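Local coordinates for WYL1 (Ruminococcus sp., PDB 6OAW), which is a WYL-domain accessory protein that probably modulates the activity of the RNA-targeting effector of a type VI-D CRISPR-Cas system, at residues B[226-231]-B[237-242]. Residues are numbered along the deposited sequence; the frame is centred on the assembly and turned at random.
Sequences YRIVSD and NYLVCL
R227 to S230 pair with V240 to N237 as antiparallel neighbours, the segment axes 154° apart, and the ladder illustrates how a hairpin tolerates an extra residue: at the end away from the turn both Y226 N (2.9 Å) and R227 N (3.1 Å) donate to V240 O, a classic beta bulge. Further along, V229 and Y238 form a hydrogen-bonded pair, with Y238 N 2.7 Å from V229 O in a nearly linear bond. Two faces result. On one, V229 sets CG2 over V240 CG2 at 4.1 Å and near the root of the Y238 side chain; on the other, I228 CG1 lies 4.1 Å from L239 CD1. Farther toward the turn on this second face, S230 OG donates to N237 OD1 (3.1 Å) from above the amide's carbonyl plane, its chi1 of -77° setting OG anti to the carbonyl carbon. R182 also binds that oxygen, while E181 and the C178 carbonyl hold N237 ND2, tying the hairpin to helix 177-184. Were S230 an alanine, N237 OD1 would be likely to keep R182 but lose its hydroxyl donor, and with it the side-chain hydrogen bond between the strands. A water in the plane of the Y238 ring joins Y238 OH to D231 OD2, whose carboxylate also accepts from Y236 N and M235 N within the turn. Such a bulged beta hairpin, continued by strand 253-258, forms part of the antiparallel sheet that probably belongs to the WYL domain.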
loop_
_atom_site.group_PDB
_atom_site.type_symbol
_atom_site.label_atom_id
_atom_site.label_comp_id
_atom_site.label_asym_id
_atom_site.label_seq_id
_atom_site.Cartn_x
_atom_site.Cartn_y
_atom_site.Cartn_z
ATOM N N TYR B 226 12.919 5.878 -23.887
ATOM C CA TYR B 226 13.209 4.423 -23.915
ATOM C C TYR B 226 12.079 3.649 -23.221
ATOM O O TYR B 226 11.414 2.838 -23.851
ATOM C CB TYR B 226 14.581 4.127 -23.308
ATOM C CG TYR B 226 14.971 2.692 -23.515
ATOM C CD1 TYR B 226 15.584 2.263 -24.680
ATOM C CD2 TYR B 226 14.621 1.748 -22.571
ATOM C CE1 TYR B 226 15.877 0.923 -24.884
ATOM C CE2 TYR B 226 14.919 0.409 -22.747
ATOM C CZ TYR B 226 15.536 -0.002 -23.913
ATOM O OH TYR B 226 15.832 -1.314 -24.049
ATOM N N ARG B 227 11.855 3.897 -21.937
ATOM C CA ARG B 227 10.769 3.209 -21.194
ATOM C C ARG B 227 10.447 4.007 -19.936
ATOM O O ARG B 227 11.384 4.599 -19.351
ATOM C CB ARG B 227 11.174 1.773 -20.852
ATOM C CG ARG B 227 10.013 0.901 -20.382
ATOM C CD ARG B 227 10.474 -0.433 -19.793
ATOM N NE ARG B 227 11.174 -1.244 -20.785
ATOM C CZ ARG B 227 12.071 -2.203 -20.512
ATOM N NH1 ARG B 227 12.393 -2.513 -19.265
ATOM N NH2 ARG B 227 12.645 -2.847 -21.506
ATOM N N ILE B 228 9.175 4.030 -19.562
ATOM C CA ILE B 228 8.686 4.576 -18.262
ATOM C C ILE B 228 8.785 3.440 -17.237
ATOM O O ILE B 228 8.352 2.331 -17.559
ATOM C CB ILE B 228 7.258 5.133 -18.397
ATOM C CG1 ILE B 228 7.192 6.257 -19.427
ATOM C CG2 ILE B 228 6.718 5.597 -17.051
ATOM C CD1 ILE B 228 5.805 6.872 -19.538
ATOM N N VAL B 229 9.389 3.683 -16.072
ATOM C CA VAL B 229 9.464 2.654 -14.996
ATOM C C VAL B 229 9.083 3.317 -13.687
ATOM O O VAL B 229 9.192 4.541 -13.587
ATOM C CB VAL B 229 10.859 2.021 -14.874
ATOM C CG1 VAL B 229 11.290 1.342 -16.163
ATOM C CG2 VAL B 229 11.881 3.052 -14.407
ATOM N N SER B 230 8.673 2.496 -12.734
ATOM C CA SER B 230 8.534 2.835 -11.299
ATOM C C SER B 230 9.813 2.428 -10.603
ATOM O O SER B 230 10.354 1.393 -11.009
ATOM C CB SER B 230 7.415 2.065 -10.666
ATOM O OG SER B 230 6.178 2.621 -11.026
ATOM N N ASP B 231 10.162 3.086 -9.506
ATOM C CA ASP B 231 11.091 2.483 -8.515
ATOM C C ASP B 231 10.445 1.236 -7.904
ATOM O O ASP B 231 9.224 1.115 -7.937
ATOM C CB ASP B 231 11.495 3.460 -7.409
ATOM C CG ASP B 231 10.321 4.065 -6.666
ATOM O OD1 ASP B 231 9.719 3.349 -5.787
ATOM O OD2 ASP B 231 9.994 5.237 -6.975
ATOM N N ASN B 237 7.313 7.487 -10.811
ATOM C CA ASN B 237 7.528 7.063 -12.208
ATOM C C ASN B 237 8.645 7.906 -12.830
ATOM O O ASN B 237 8.668 9.131 -12.640
ATOM C CB ASN B 237 6.249 7.147 -13.032
ATOM C CG ASN B 237 5.147 6.308 -12.430
ATOM O OD1 ASN B 237 5.128 5.087 -12.600
ATOM N ND2 ASN B 237 4.272 6.955 -11.676
ATOM N N TYR B 238 9.511 7.252 -13.605
ATOM C CA TYR B 238 10.664 7.862 -14.313
ATOM C C TYR B 238 10.558 7.532 -15.805
ATOM O O TYR B 238 10.254 6.389 -16.167
ATOM C CB TYR B 238 11.976 7.339 -13.728
ATOM C CG TYR B 238 12.218 7.675 -12.281
ATOM C CD1 TYR B 238 11.647 6.895 -11.290
ATOM C CD2 TYR B 238 12.963 8.781 -11.896
ATOM C CE1 TYR B 238 11.832 7.179 -9.951
ATOM C CE2 TYR B 238 13.183 9.065 -10.551
ATOM C CZ TYR B 238 12.596 8.274 -9.571
ATOM O OH TYR B 238 12.750 8.478 -8.226
ATOM N N LEU B 239 10.839 8.500 -16.669
ATOM C CA LEU B 239 11.152 8.228 -18.091
ATOM C C LEU B 239 12.649 7.957 -18.202
ATOM O O LEU B 239 13.438 8.901 -18.032
ATOM C CB LEU B 239 10.763 9.413 -18.971
ATOM C CG LEU B 239 11.174 9.258 -20.428
ATOM C CD1 LEU B 239 10.594 7.991 -21.030
ATOM C CD2 LEU B 239 10.738 10.463 -21.240
ATOM N N VAL B 240 13.029 6.708 -18.440
ATOM C CA VAL B 240 14.419 6.370 -18.838
ATOM C C VAL B 240 14.547 6.674 -20.327
ATOM O O VAL B 240 13.676 6.278 -21.089
ATOM C CB VAL B 240 14.802 4.922 -18.490
ATOM C CG1 VAL B 240 16.223 4.621 -18.932
ATOM C CG2 VAL B 240 14.657 4.645 -17.005
ATOM N N CYS B 241 15.564 7.431 -20.715
ATOM C CA CYS B 241 15.662 8.005 -22.084
ATOM C C CYS B 241 17.102 8.402 -22.403
ATOM O O CYS B 241 17.942 8.309 -21.512
ATOM C CB CYS B 241 14.766 9.229 -22.189
ATOM S SG CYS B 241 15.249 10.530 -21.030
ATOM N N LEU B 242 17.353 8.873 -23.623
ATOM C CA LEU B 242 18.548 9.708 -23.915
ATOM C C LEU B 242 18.104 11.169 -23.896
ATOM O O LEU B 242 16.980 11.437 -24.370
ATOM C CB LEU B 242 19.173 9.344 -25.261
ATOM C CG LEU B 242 19.369 7.853 -25.523
ATOM C CD1 LEU B 242 20.250 7.642 -26.742
ATOM C CD2 LEU B 242 19.965 7.143 -24.313
HETATM O O HOH W 1 12.058 6.542 -6.427
#